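Folylpolyglutamate synthase/dihydrofolate synthase (Thermotoga maritima, PDB 1O5Z) probably adds glutamate to dihydropteroate and to tetrahydrofolate polyglutamates in ATP-dependent ligase reactions that make dihydrofolate and lengthen folate tails. Local coordinates at residues G64-M69 against T174-D179; G82-P87 against S131-V136; L154-G159 against D163-V168. All blocks are in the same frame, centred on the assembly; numbering follows the deposited sequence.

Contact 1. Residues G64-M69 against T174-D179; sequences GSVANM and TIVTVD. With SO4 (sulfate ion), chain C.
Thr174 and Val176 meet Val66 where helix 63-77, the helix that follows the P-loop, packs beside the end of strand 173-175 in the Mur ligase middle domain. Thr174 contributes a methyl at the margin: its CG2 lies 4.4 Å from Val66 CG1, while its OG1 is hydrogen-bonded to Thr282 on helix 271-286. Val176 carries the contact. It and Val66 meet tip to tip, the two CG2 atoms 3.6 Å apart; in Val66 this methyl is anti to the carbonyl carbon because CG1 takes the position opposite the backbone N (chi1 167°). Ile57 and Asn275 also touch both valines, so the pair is enclosed between strand and helix. One residue before Val66, Ser65 N donates to O4 of a bound sulfate over 3.0 Å, and Gly64 N to its O3 over 2.7 Å, which is consistent with an anion site for an ATP phosphate. Further on, Thr177 is hydrogen-bonded to the P-loop through Asn61 N. The same hydroxyl, Thr177 OG1, donates to Asp179 OD2 at 2.7 Å, meeting it from 47° above the carboxylate plane.

Contact 2. Residues G82-P87 against S131-V136; sequences GSYYSP and SFFEVV
Tyr84 pushes its phenol between Phe133 and Val136, joining strand 81-84 to the first turn of helix 132-146 in this P-loop-type alpha/beta domain. Its CG lies opposite the backbone N (chi1 -174°), which carries the ring out to the helix. Tyr84 OH lies 3.2 Å from Phe133 CE1 and 3.6 Å from Val136 CG1. That methyl sits in the plane of the phenol at its edge, whereas the two rings lie oblique, with planes at 36° and centroids 5.8 Å apart. Ser86 adds a second touch, its OG 3.8 Å from Phe133 CE1; this hydroxyl is also hydrogen-bonded to an unidentified ligand, probably from the crystallisation medium. In the next shell, Thr137 OG1 is hydrogen-bonded both to Tyr84 OH and to Phe133 O, tying the phenol to the helix backbone. A phenylalanine at Tyr84 would probably leave Thr137 without that partner and open a gap between Phe133 CE1 and Val136 CG1. Farther out, a capping box fixes the helix start: Glu134 N donates to Ser131 OG over 3.2 Å, and Arg37 forms a salt bridge with Glu134 OE1. The returning bond runs from Ser131 N to Glu134 OE1 over 2.9 Å.

Contact 3. Residues L154-G159 against D163-V168; sequences LEVGLG and DATNVV. With SO4 (sulfate ion), chain B.
Asp163 holds the backbone of Gly157 and Leu158 with both carboxylate oxygens, in the glycine-rich loop that follows strand 151-155 and matches the folylpolyglutamate synthase signature sequence. Gly157 N donates to OD2 of Asp163 over 3.0 Å in a nearly straight bond (164°). Leu158 N reaches OD1 over the same 3.0 Å but bends more, at 144°. Asp163 OD2 also accepts from Thr165 N at 3.2 Å, closing an Asx turn; this donor and Gly157 N come from opposite faces of the carboxylate plane, so the oxygen is gripped from both sides. The carboxylate is put there by a first torsion that sets CG opposite the backbone N (chi1 -169°). Thr165 OG1 also lies very close to OD2, at a distance too short to be trusted, and is hydrogen-bonded to His56 on the neighbouring strand 53-58. Beyond Leu158, Gly159 N donates to O4 of a bound sulfate over 2.9 Å, and Lys197 holds the same ion. Around the polar centre comes packing. Val156 crosses Asp163 obliquely, with Val156 CG1 3.6 Å from Asp163 CG, and Thr165 turns its methyl CG2 to the carbonyl oxygen of Glu155. Farthest from the sulfate, Leu154 and Val168 meet tip to tip, and the 3.3 Å between Leu154 CD1 and Val168 CG1 is tighter than usual van der Waals contact.

Overall arrangement
From the N terminus, helix 63-77 opens contact 1, which closes only at strand 173-175 after 104 intervening residues. Contacts 2 and 3 both nest inside that loop and follow each other in series. Contact 2 spans 43 residues, including strands 96-98 and 101-102 and helix 105-122, and brings helix 132-146 onto strand 81-84; contact 3 then closes over three residues after strand 151-155. All reach one mixed sheet, in which strands 81-84 and 151-155 are neighbours. Tyr84 O and Glu155 N probably bond across them, Phe133 packs on Gly157, and Tyr85 reaches Asn68 on the helix of contact 1, linking the three.

Contact 1. Residues G64-M69 against T174-D179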
ATOM      1  N   GLY A  64       3.607   1.850  -0.936  1.00 45.66           N
ATOM      2  CA  GLY A  64       3.014   1.510   0.326  1.00 44.65           C
ATOM      3  C   GLY A  64       4.020   0.895   1.258  1.00 44.56           C
ATOM      4  O   GLY A  64       4.056   1.276   2.418  1.00 45.13           O
ATOM      5  N   SER A  65       4.800  -0.082   0.797  1.00 45.10           N
ATOM      6  CA  SER A  65       5.867  -0.725   1.632  1.00 44.89           C
ATOM      7  C   SER A  65       6.906   0.273   2.059  1.00 44.74           C
ATOM      8  O   SER A  65       7.342   0.263   3.217  1.00 44.71           O
ATOM      9  CB  SER A  65       6.675  -1.764   0.873  1.00 45.58           C
ATOM     10  OG  SER A  65       5.942  -2.898   0.506  1.00 49.98           O
ATOM     11  N   VAL A  66       7.382   1.091   1.110  1.00 44.18           N
ATOM     12  CA  VAL A  66       8.435   2.072   1.433  1.00 44.28           C
ATOM     13  C   VAL A  66       7.890   3.099   2.426  1.00 44.27           C
ATOM     14  O   VAL A  66       8.565   3.421   3.408  1.00 44.85           O
ATOM     15  CB  VAL A  66       9.014   2.767   0.194  1.00 44.58           C
ATOM     16  CG1 VAL A  66       9.853   3.969   0.606  1.00 46.20           C
ATOM     17  CG2 VAL A  66       9.870   1.768  -0.642  1.00 44.43           C
ATOM     18  N   ALA A  67       6.671   3.584   2.209  1.00 42.88           N
ATOM     19  CA  ALA A  67       6.063   4.499   3.196  1.00 43.14           C
ATOM     20  C   ALA A  67       5.998   3.882   4.585  1.00 43.62           C
ATOM     21  O   ALA A  67       6.346   4.504   5.575  1.00 44.27           O
ATOM     22  CB  ALA A  67       4.640   4.917   2.750  1.00 42.95           C
ATOM     23  N   ASN A  68       5.479   2.661   4.644  1.00 44.52           N
ATOM     24  CA  ASN A  68       5.329   1.929   5.889  1.00 44.87           C
ATOM     25  C   ASN A  68       6.657   1.760   6.604  1.00 44.85           C
ATOM     26  O   ASN A  68       6.743   1.966   7.794  1.00 44.48           O
ATOM     27  CB  ASN A  68       4.718   0.554   5.652  1.00 44.27           C
ATOM     28  CG  ASN A  68       4.326  -0.113   6.926  1.00 46.02           C
ATOM     29  OD1 ASN A  68       5.044  -0.997   7.422  1.00 47.48           O
ATOM     30  ND2 ASN A  68       3.192   0.327   7.507  1.00 45.03           N
ATOM     31  N   MET A  69       7.672   1.366   5.851  1.00 44.51           N
ATOM     32  CA  MET A  69       9.014   1.204   6.399  1.00 45.09           C
ATOM     33  C   MET A  69       9.576   2.532   6.962  1.00 45.20           C
ATOM     34  O   MET A  69      10.132   2.599   8.076  1.00 44.92           O
ATOM     35  CB  MET A  69       9.913   0.676   5.311  1.00 44.78           C
ATOM     36  CG  MET A  69       9.637  -0.771   4.937  1.00 46.44           C
ATOM     37  SD  MET A  69      10.671  -1.261   3.518  1.00 47.80           S
ATOM     38  CE  MET A  69      10.073  -2.898   3.129  1.00 47.47           C
ATOM     39  N   THR A 174      10.270  10.433  -3.030  1.00 43.74           N
ATOM     40  CA  THR A 174      10.704   9.107  -3.436  1.00 43.39           C
ATOM     41  C   THR A 174       9.821   8.598  -4.547  1.00 43.35           C
ATOM     42  O   THR A 174       8.582   8.682  -4.456  1.00 42.43           O
ATOM     43  CB  THR A 174      10.623   8.195  -2.218  1.00 43.67           C
ATOM     44  OG1 THR A 174      11.466   8.748  -1.193  1.00 41.68           O
ATOM     45  CG2 THR A 174      11.176   6.741  -2.513  1.00 42.11           C
ATOM     46  N   ILE A 175      10.443   8.130  -5.619  1.00 42.59           N
ATOM     47  CA  ILE A 175       9.713   7.400  -6.641  1.00 43.56           C
ATOM     48  C   ILE A 175      10.255   5.977  -6.688  1.00 43.54           C
ATOM     49  O   ILE A 175      11.330   5.707  -7.252  1.00 42.86           O
ATOM     50  CB  ILE A 175       9.811   8.105  -7.991  1.00 44.29           C
ATOM     51  CG1 ILE A 175       9.186   9.513  -7.875  1.00 45.01           C
ATOM     52  CG2 ILE A 175       9.055   7.282  -9.059  1.00 44.90           C
ATOM     53  CD1 ILE A 175       9.442  10.440  -9.047  1.00 44.29           C
ATOM     54  N   VAL A 176       9.540   5.067  -6.042  1.00 43.88           N
ATOM     55  CA  VAL A 176      10.120   3.761  -5.781  1.00 45.05           C
ATOM     56  C   VAL A 176      10.432   3.072  -7.114  1.00 46.05           C
ATOM     57  O   VAL A 176      11.576   2.670  -7.364  1.00 46.23           O
ATOM     58  CB  VAL A 176       9.214   2.862  -4.905  1.00 45.13           C
ATOM     59  CG1 VAL A 176       9.963   1.531  -4.586  1.00 45.52           C
ATOM     60  CG2 VAL A 176       8.781   3.558  -3.620  1.00 45.76           C
ATOM     61  N   THR A 177       9.391   2.953  -7.957  1.00 46.55           N
ATOM     62  CA  THR A 177       9.499   2.466  -9.325  1.00 47.78           C
ATOM     63  C   THR A 177       8.603   3.211 -10.302  1.00 48.18           C
ATOM     64  O   THR A 177       7.666   3.893  -9.922  1.00 46.23           O
ATOM     65  CB  THR A 177       9.164   0.921  -9.463  1.00 48.53           C
ATOM     66  OG1 THR A 177       7.757   0.612  -9.188  1.00 48.85           O
ATOM     67  CG2 THR A 177      10.036   0.084  -8.486  1.00 50.41           C
ATOM     68  N   VAL A 178       8.916   3.004 -11.580  1.00 48.96           N
ATOM     69  CA  VAL A 178       8.058   3.381 -12.672  1.00 50.10           C
ATOM     70  C   VAL A 178       7.877   2.166 -13.588  1.00 51.09           C
ATOM     71  O   VAL A 178       8.800   1.800 -14.324  1.00 49.83           O
ATOM     72  CB  VAL A 178       8.671   4.556 -13.461  1.00 50.40           C
ATOM     73  CG1 VAL A 178       7.760   4.927 -14.645  1.00 49.73           C
ATOM     74  CG2 VAL A 178       9.005   5.756 -12.509  1.00 50.03           C
ATOM     75  N   ASP A 179       6.686   1.560 -13.531  1.00 53.10           N
ATOM     76  CA  ASP A 179       6.368   0.342 -14.290  1.00 55.37           C
ATOM     77  C   ASP A 179       5.122   0.543 -15.160  1.00 56.20           C
ATOM     78  O   ASP A 179       4.206   1.261 -14.767  1.00 56.77           O
ATOM     79  CB  ASP A 179       6.171  -0.832 -13.322  1.00 54.99           C
ATOM     80  CG  ASP A 179       7.412  -1.105 -12.468  1.00 57.50           C
ATOM     81  OD1 ASP A 179       8.487  -1.253 -13.133  1.00 57.01           O
ATOM     82  OD2 ASP A 179       7.416  -1.195 -11.169  1.00 57.01           O
TER
HETATM   83  S   SO4 C 502       2.906  -1.371  -2.563  1.00 42.19           S
HETATM   84  O1  SO4 C 502       3.151  -1.728  -3.953  1.00 43.40           O
HETATM   85  O2  SO4 C 502       1.876  -2.158  -1.925  1.00 43.42           O
HETATM   86  O3  SO4 C 502       2.477   0.031  -2.640  1.00 36.26           O
HETATM   87  O4  SO4 C 502       4.103  -1.563  -1.737  1.00 42.99           O

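Contact 2. Residues G82-P87 against S131-V136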
ATOM      1  N   GLY A  82       2.532  10.979  11.482  1.00 45.04           N
ATOM      2  CA  GLY A  82       1.307  10.690  10.751  1.00 45.08           C
ATOM      3  C   GLY A  82       1.702   9.947   9.488  1.00 45.47           C
ATOM      4  O   GLY A  82       2.730  10.213   8.899  1.00 46.78           O
ATOM      5  N   SER A  83       0.920   8.971   9.085  1.00 44.61           N
ATOM      6  CA  SER A  83       1.189   8.259   7.862  1.00 44.34           C
ATOM      7  C   SER A  83      -0.132   8.056   7.127  1.00 43.44           C
ATOM      8  O   SER A  83      -1.194   7.859   7.717  1.00 42.02           O
ATOM      9  CB  SER A  83       1.933   6.928   8.130  1.00 45.15           C
ATOM     10  OG  SER A  83       1.237   6.099   9.044  1.00 46.40           O
ATOM     11  N   TYR A  84      -0.019   8.184   5.811  1.00 44.69           N
ATOM     12  CA  TYR A  84      -1.160   8.280   4.896  1.00 44.79           C
ATOM     13  C   TYR A  84      -1.036   7.249   3.779  1.00 43.96           C
ATOM     14  O   TYR A  84      -0.071   7.293   3.047  1.00 42.43           O
ATOM     15  CB  TYR A  84      -1.283   9.691   4.318  1.00 44.59           C
ATOM     16  CG  TYR A  84      -2.505   9.821   3.501  1.00 44.06           C
ATOM     17  CD1 TYR A  84      -3.744   9.510   4.027  1.00 45.63           C
ATOM     18  CD2 TYR A  84      -2.440  10.200   2.179  1.00 47.17           C
ATOM     19  CE1 TYR A  84      -4.897   9.612   3.258  1.00 44.27           C
ATOM     20  CE2 TYR A  84      -3.577  10.288   1.400  1.00 45.61           C
ATOM     21  CZ  TYR A  84      -4.798  10.001   1.939  1.00 44.79           C
ATOM     22  OH  TYR A  84      -5.922  10.078   1.137  1.00 46.60           O
ATOM     23  N   TYR A  85      -2.000   6.321   3.717  1.00 43.58           N
ATOM     24  CA  TYR A  85      -1.993   5.271   2.718  1.00 44.99           C
ATOM     25  C   TYR A  85      -3.269   5.251   1.909  1.00 44.09           C
ATOM     26  O   TYR A  85      -4.264   5.842   2.286  1.00 43.93           O
ATOM     27  CB  TYR A  85      -1.792   3.908   3.361  1.00 44.96           C
ATOM     28  CG  TYR A  85      -0.598   3.816   4.292  1.00 46.71           C
ATOM     29  CD1 TYR A  85      -0.675   4.277   5.600  1.00 47.52           C
ATOM     30  CD2 TYR A  85       0.603   3.247   3.875  1.00 47.07           C
ATOM     31  CE1 TYR A  85       0.413   4.148   6.465  1.00 48.92           C
ATOM     32  CE2 TYR A  85       1.694   3.144   4.739  1.00 49.08           C
ATOM     33  CZ  TYR A  85       1.591   3.595   6.020  1.00 47.47           C
ATOM     34  OH  TYR A  85       2.664   3.497   6.867  1.00 47.00           O
ATOM     35  N   SER A  86      -3.190   4.544   0.795  1.00 44.58           N
ATOM     36  CA  SER A  86      -4.338   4.240  -0.084  1.00 45.71           C
ATOM     37  C   SER A  86      -3.963   3.022  -0.910  1.00 45.53           C
ATOM     38  O   SER A  86      -2.800   2.866  -1.249  1.00 46.43           O
ATOM     39  CB  SER A  86      -4.682   5.372  -1.054  1.00 45.21           C
ATOM     40  OG  SER A  86      -3.519   5.799  -1.772  1.00 47.75           O
ATOM     41  N   PRO A  87      -4.917   2.159  -1.213  1.00 45.12           N
ATOM     42  CA  PRO A  87      -6.290   2.292  -0.749  1.00 46.03           C
ATOM     43  C   PRO A  87      -6.342   1.613   0.640  1.00 46.14           C
ATOM     44  O   PRO A  87      -5.441   1.826   1.426  1.00 48.00           O
ATOM     45  CB  PRO A  87      -7.077   1.577  -1.841  1.00 45.68           C
ATOM     46  CG  PRO A  87      -6.078   0.474  -2.307  1.00 46.51           C
ATOM     47  CD  PRO A  87      -4.709   0.948  -2.006  1.00 45.76           C
ATOM     48  N   SER A 131     -13.054  15.355  -4.677  1.00 43.53           N
ATOM     49  CA  SER A 131     -13.288  13.937  -4.961  1.00 43.71           C
ATOM     50  C   SER A 131     -13.156  13.154  -3.663  1.00 44.68           C
ATOM     51  O   SER A 131     -12.727  13.690  -2.651  1.00 45.51           O
ATOM     52  CB  SER A 131     -12.259  13.421  -5.979  1.00 43.76           C
ATOM     53  OG  SER A 131     -10.937  13.441  -5.435  1.00 42.08           O
ATOM     54  N   PHE A 132     -13.483  11.875  -3.696  1.00 45.58           N
ATOM     55  CA  PHE A 132     -13.241  11.003  -2.559  1.00 45.80           C
ATOM     56  C   PHE A 132     -11.844  11.156  -1.997  1.00 45.57           C
ATOM     57  O   PHE A 132     -11.621  11.399  -0.784  1.00 44.70           O
ATOM     58  CB  PHE A 132     -13.452   9.541  -3.004  1.00 46.70           C
ATOM     59  CG  PHE A 132     -13.002   8.541  -2.003  1.00 47.35           C
ATOM     60  CD1 PHE A 132     -13.759   8.306  -0.854  1.00 46.89           C
ATOM     61  CD2 PHE A 132     -11.782   7.846  -2.175  1.00 48.82           C
ATOM     62  CE1 PHE A 132     -13.319   7.385   0.098  1.00 48.56           C
ATOM     63  CE2 PHE A 132     -11.362   6.939  -1.224  1.00 49.33           C
ATOM     64  CZ  PHE A 132     -12.137   6.705  -0.094  1.00 47.89           C
ATOM     65  N   PHE A 133     -10.878  10.965  -2.876  1.00 45.95           N
ATOM     66  CA  PHE A 133      -9.464  10.958  -2.464  1.00 45.07           C
ATOM     67  C   PHE A 133      -9.011  12.320  -1.971  1.00 44.84           C
ATOM     68  O   PHE A 133      -8.225  12.450  -1.052  1.00 46.27           O
ATOM     69  CB  PHE A 133      -8.564  10.488  -3.613  1.00 44.95           C
ATOM     70  CG  PHE A 133      -7.147  10.216  -3.173  1.00 46.52           C
ATOM     71  CD1 PHE A 133      -6.876   9.178  -2.290  1.00 45.11           C
ATOM     72  CD2 PHE A 133      -6.109  11.037  -3.569  1.00 46.11           C
ATOM     73  CE1 PHE A 133      -5.579   8.949  -1.857  1.00 47.42           C
ATOM     74  CE2 PHE A 133      -4.814  10.827  -3.107  1.00 46.84           C
ATOM     75  CZ  PHE A 133      -4.549   9.792  -2.262  1.00 45.44           C
ATOM     76  N   GLU A 134      -9.513  13.363  -2.591  1.00 44.98           N
ATOM     77  CA  GLU A 134      -9.245  14.692  -2.112  1.00 44.53           C
ATOM     78  C   GLU A 134      -9.739  14.865  -0.702  1.00 43.94           C
ATOM     79  O   GLU A 134      -9.021  15.369   0.153  1.00 43.99           O
ATOM     80  CB  GLU A 134      -9.866  15.722  -3.055  1.00 45.16           C
ATOM     81  CG  GLU A 134      -9.047  15.742  -4.361  1.00 44.60           C
ATOM     82  CD  GLU A 134      -9.663  16.530  -5.476  1.00 44.98           C
ATOM     83  OE1 GLU A 134     -10.835  17.017  -5.351  1.00 42.08           O
ATOM     84  OE2 GLU A 134      -8.954  16.617  -6.497  1.00 45.10           O
ATOM     85  N   VAL A 135     -10.967  14.431  -0.439  1.00 43.12           N
ATOM     86  CA  VAL A 135     -11.520  14.601   0.909  1.00 42.01           C
ATOM     87  C   VAL A 135     -10.709  13.799   1.956  1.00 42.79           C
ATOM     88  O   VAL A 135     -10.343  14.304   3.000  1.00 40.52           O
ATOM     89  CB  VAL A 135     -12.985  14.201   0.945  1.00 41.54           C
ATOM     90  CG1 VAL A 135     -13.500  14.241   2.400  1.00 42.20           C
ATOM     91  CG2 VAL A 135     -13.778  15.165   0.137  1.00 40.00           C
ATOM     92  N   VAL A 136     -10.424  12.539   1.636  1.00 43.73           N
ATOM     93  CA  VAL A 136      -9.721  11.671   2.565  1.00 44.30           C
ATOM     94  C   VAL A 136      -8.312  12.226   2.844  1.00 45.82           C
ATOM     95  O   VAL A 136      -7.814  12.221   3.976  1.00 47.04           O
ATOM     96  CB  VAL A 136      -9.656  10.227   2.037  1.00 44.18           C
ATOM     97  CG1 VAL A 136      -8.857   9.334   3.020  1.00 45.41           C
ATOM     98  CG2 VAL A 136     -11.014   9.704   1.854  1.00 42.20           C
TER

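Contact 3. Residues L154-G159 against D163-V168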
ATOM      1  N   LEU A 154       3.636  10.325   3.422  1.00 47.66           N
ATOM      2  CA  LEU A 154       2.510  10.320   2.512  1.00 47.81           C
ATOM      3  C   LEU A 154       2.786   9.450   1.321  1.00 46.91           C
ATOM      4  O   LEU A 154       3.679   9.711   0.545  1.00 46.04           O
ATOM      5  CB  LEU A 154       2.240  11.734   2.037  1.00 48.77           C
ATOM      6  CG  LEU A 154       2.209  12.735   3.195  1.00 51.52           C
ATOM      7  CD1 LEU A 154       2.423  14.124   2.635  1.00 55.30           C
ATOM      8  CD2 LEU A 154       0.897  12.611   3.872  1.00 51.35           C
ATOM      9  N   GLU A 155       1.951   8.444   1.185  1.00 46.30           N
ATOM     10  CA  GLU A 155       1.891   7.640   0.013  1.00 47.32           C
ATOM     11  C   GLU A 155       1.015   8.336  -1.071  1.00 47.22           C
ATOM     12  O   GLU A 155      -0.139   8.672  -0.846  1.00 47.40           O
ATOM     13  CB  GLU A 155       1.315   6.243   0.367  1.00 47.95           C
ATOM     14  CG  GLU A 155       1.212   5.350  -0.853  1.00 49.03           C
ATOM     15  CD  GLU A 155       0.525   4.059  -0.624  1.00 47.51           C
ATOM     16  OE1 GLU A 155       0.047   3.794   0.490  1.00 48.04           O
ATOM     17  OE2 GLU A 155       0.505   3.294  -1.601  1.00 52.41           O
ATOM     18  N   VAL A 156       1.572   8.473  -2.260  1.00 47.18           N
ATOM     19  CA  VAL A 156       0.850   8.978  -3.398  1.00 46.81           C
ATOM     20  C   VAL A 156      -0.333   8.059  -3.648  1.00 47.63           C
ATOM     21  O   VAL A 156      -0.214   6.808  -3.567  1.00 48.04           O
ATOM     22  CB  VAL A 156       1.747   9.024  -4.638  1.00 46.40           C
ATOM     23  CG1 VAL A 156       0.949   9.401  -5.856  1.00 45.39           C
ATOM     24  CG2 VAL A 156       2.958   9.973  -4.409  1.00 46.93           C
ATOM     25  N   GLY A 157      -1.491   8.668  -3.911  1.00 47.30           N
ATOM     26  CA  GLY A 157      -2.685   7.913  -4.333  1.00 47.78           C
ATOM     27  C   GLY A 157      -2.463   7.266  -5.689  1.00 48.73           C
ATOM     28  O   GLY A 157      -2.542   6.077  -5.831  1.00 48.96           O
ATOM     29  N   LEU A 158      -2.098   8.080  -6.664  1.00 50.43           N
ATOM     30  CA  LEU A 158      -2.002   7.683  -8.046  1.00 52.29           C
ATOM     31  C   LEU A 158      -1.188   8.747  -8.786  1.00 51.34           C
ATOM     32  O   LEU A 158      -1.421   9.947  -8.589  1.00 51.93           O
ATOM     33  CB  LEU A 158      -3.420   7.606  -8.617  1.00 52.33           C
ATOM     34  CG  LEU A 158      -3.582   7.418 -10.098  1.00 55.73           C
ATOM     35  CD1 LEU A 158      -3.157   6.009 -10.478  1.00 59.28           C
ATOM     36  CD2 LEU A 158      -5.028   7.620 -10.480  1.00 55.76           C
ATOM     37  N   GLY A 159      -0.278   8.314  -9.655  1.00 50.21           N
ATOM     38  CA  GLY A 159       0.510   9.234 -10.476  1.00 49.34           C
ATOM     39  C   GLY A 159       1.507   9.966  -9.609  1.00 49.29           C
ATOM     40  O   GLY A 159       2.486   9.385  -9.083  1.00 48.96           O
ATOM     41  N   ASP A 163      -1.752  14.377  -7.976  1.00 45.93           N
ATOM     42  CA  ASP A 163      -2.234  13.651  -6.847  1.00 46.73           C
ATOM     43  C   ASP A 163      -2.523  14.593  -5.700  1.00 47.28           C
ATOM     44  O   ASP A 163      -1.766  15.514  -5.447  1.00 47.31           O
ATOM     45  CB  ASP A 163      -1.220  12.609  -6.384  1.00 46.56           C
ATOM     46  CG  ASP A 163      -1.809  11.664  -5.382  1.00 47.17           C
ATOM     47  OD1 ASP A 163      -2.701  10.862  -5.744  1.00 45.78           O
ATOM     48  OD2 ASP A 163      -1.493  11.684  -4.189  1.00 49.56           O
ATOM     49  N   ALA A 164      -3.606  14.318  -4.980  1.00 47.26           N
ATOM     50  CA  ALA A 164      -4.004  15.137  -3.867  1.00 47.46           C
ATOM     51  C   ALA A 164      -2.911  15.356  -2.838  1.00 47.32           C
ATOM     52  O   ALA A 164      -2.857  16.405  -2.219  1.00 47.86           O
ATOM     53  CB  ALA A 164      -5.239  14.531  -3.196  1.00 47.84           C
ATOM     54  N   THR A 165      -2.043  14.371  -2.638  1.00 46.87           N
ATOM     55  CA  THR A 165      -0.934  14.500  -1.708  1.00 46.56           C
ATOM     56  C   THR A 165       0.149  15.467  -2.155  1.00 46.81           C
ATOM     57  O   THR A 165       1.039  15.817  -1.364  1.00 47.48           O
ATOM     58  CB  THR A 165      -0.213  13.111  -1.468  1.00 47.32           C
ATOM     59  OG1 THR A 165       0.266  12.590  -2.707  1.00 44.79           O
ATOM     60  CG2 THR A 165      -1.150  12.024  -0.919  1.00 45.37           C
ATOM     61  N   ASN A 166       0.150  15.837  -3.430  1.00 46.92           N
ATOM     62  CA  ASN A 166       1.266  16.601  -4.017  1.00 46.81           C
ATOM     63  C   ASN A 166       1.240  18.112  -3.719  1.00 47.62           C
ATOM     64  O   ASN A 166       1.943  18.903  -4.351  1.00 48.39           O
ATOM     65  CB  ASN A 166       1.299  16.376  -5.533  1.00 46.84           C
ATOM     66  CG  ASN A 166       2.613  16.737  -6.118  1.00 45.77           C
ATOM     67  OD1 ASN A 166       3.668  16.497  -5.488  1.00 45.88           O
ATOM     68  ND2 ASN A 166       2.589  17.360  -7.305  1.00 42.05           N
ATOM     69  N   VAL A 167       0.413  18.499  -2.757  1.00 48.13           N
ATOM     70  CA  VAL A 167       0.377  19.840  -2.235  1.00 48.44           C
ATOM     71  C   VAL A 167       1.513  20.093  -1.249  1.00 50.11           C
ATOM     72  O   VAL A 167       1.704  21.216  -0.796  1.00 49.95           O
ATOM     73  CB  VAL A 167      -0.990  20.128  -1.606  1.00 48.06           C
ATOM     74  CG1 VAL A 167      -2.063  20.058  -2.681  1.00 48.08           C
ATOM     75  CG2 VAL A 167      -1.327  19.180  -0.489  1.00 46.55           C
ATOM     76  N   VAL A 168       2.247  19.034  -0.887  1.00 51.17           N
ATOM     77  CA  VAL A 168       3.285  19.148   0.133  1.00 52.50           C
ATOM     78  C   VAL A 168       4.582  19.648  -0.470  1.00 52.70           C
ATOM     79  O   VAL A 168       4.777  19.579  -1.681  1.00 52.85           O
ATOM     80  CB  VAL A 168       3.586  17.792   0.852  1.00 52.60           C
ATOM     81  CG1 VAL A 168       2.342  17.234   1.479  1.00 55.13           C
ATOM     82  CG2 VAL A 168       4.230  16.752  -0.080  1.00 52.61           C
TER
HETATM   83  S   SO4 B 501       0.445   4.685  -9.565  1.00 61.78           S
HETATM   84  O1  SO4 B 501      -0.585   4.505  -8.539  1.00 67.23           O
HETATM   85  O2  SO4 B 501       0.784   3.388 -10.139  1.00 64.42           O
HETATM   86  O3  SO4 B 501       1.595   5.308  -8.898  1.00 67.31           O
HETATM   87  O4  SO4 B 501       0.012   5.603 -10.608  1.00 63.72           O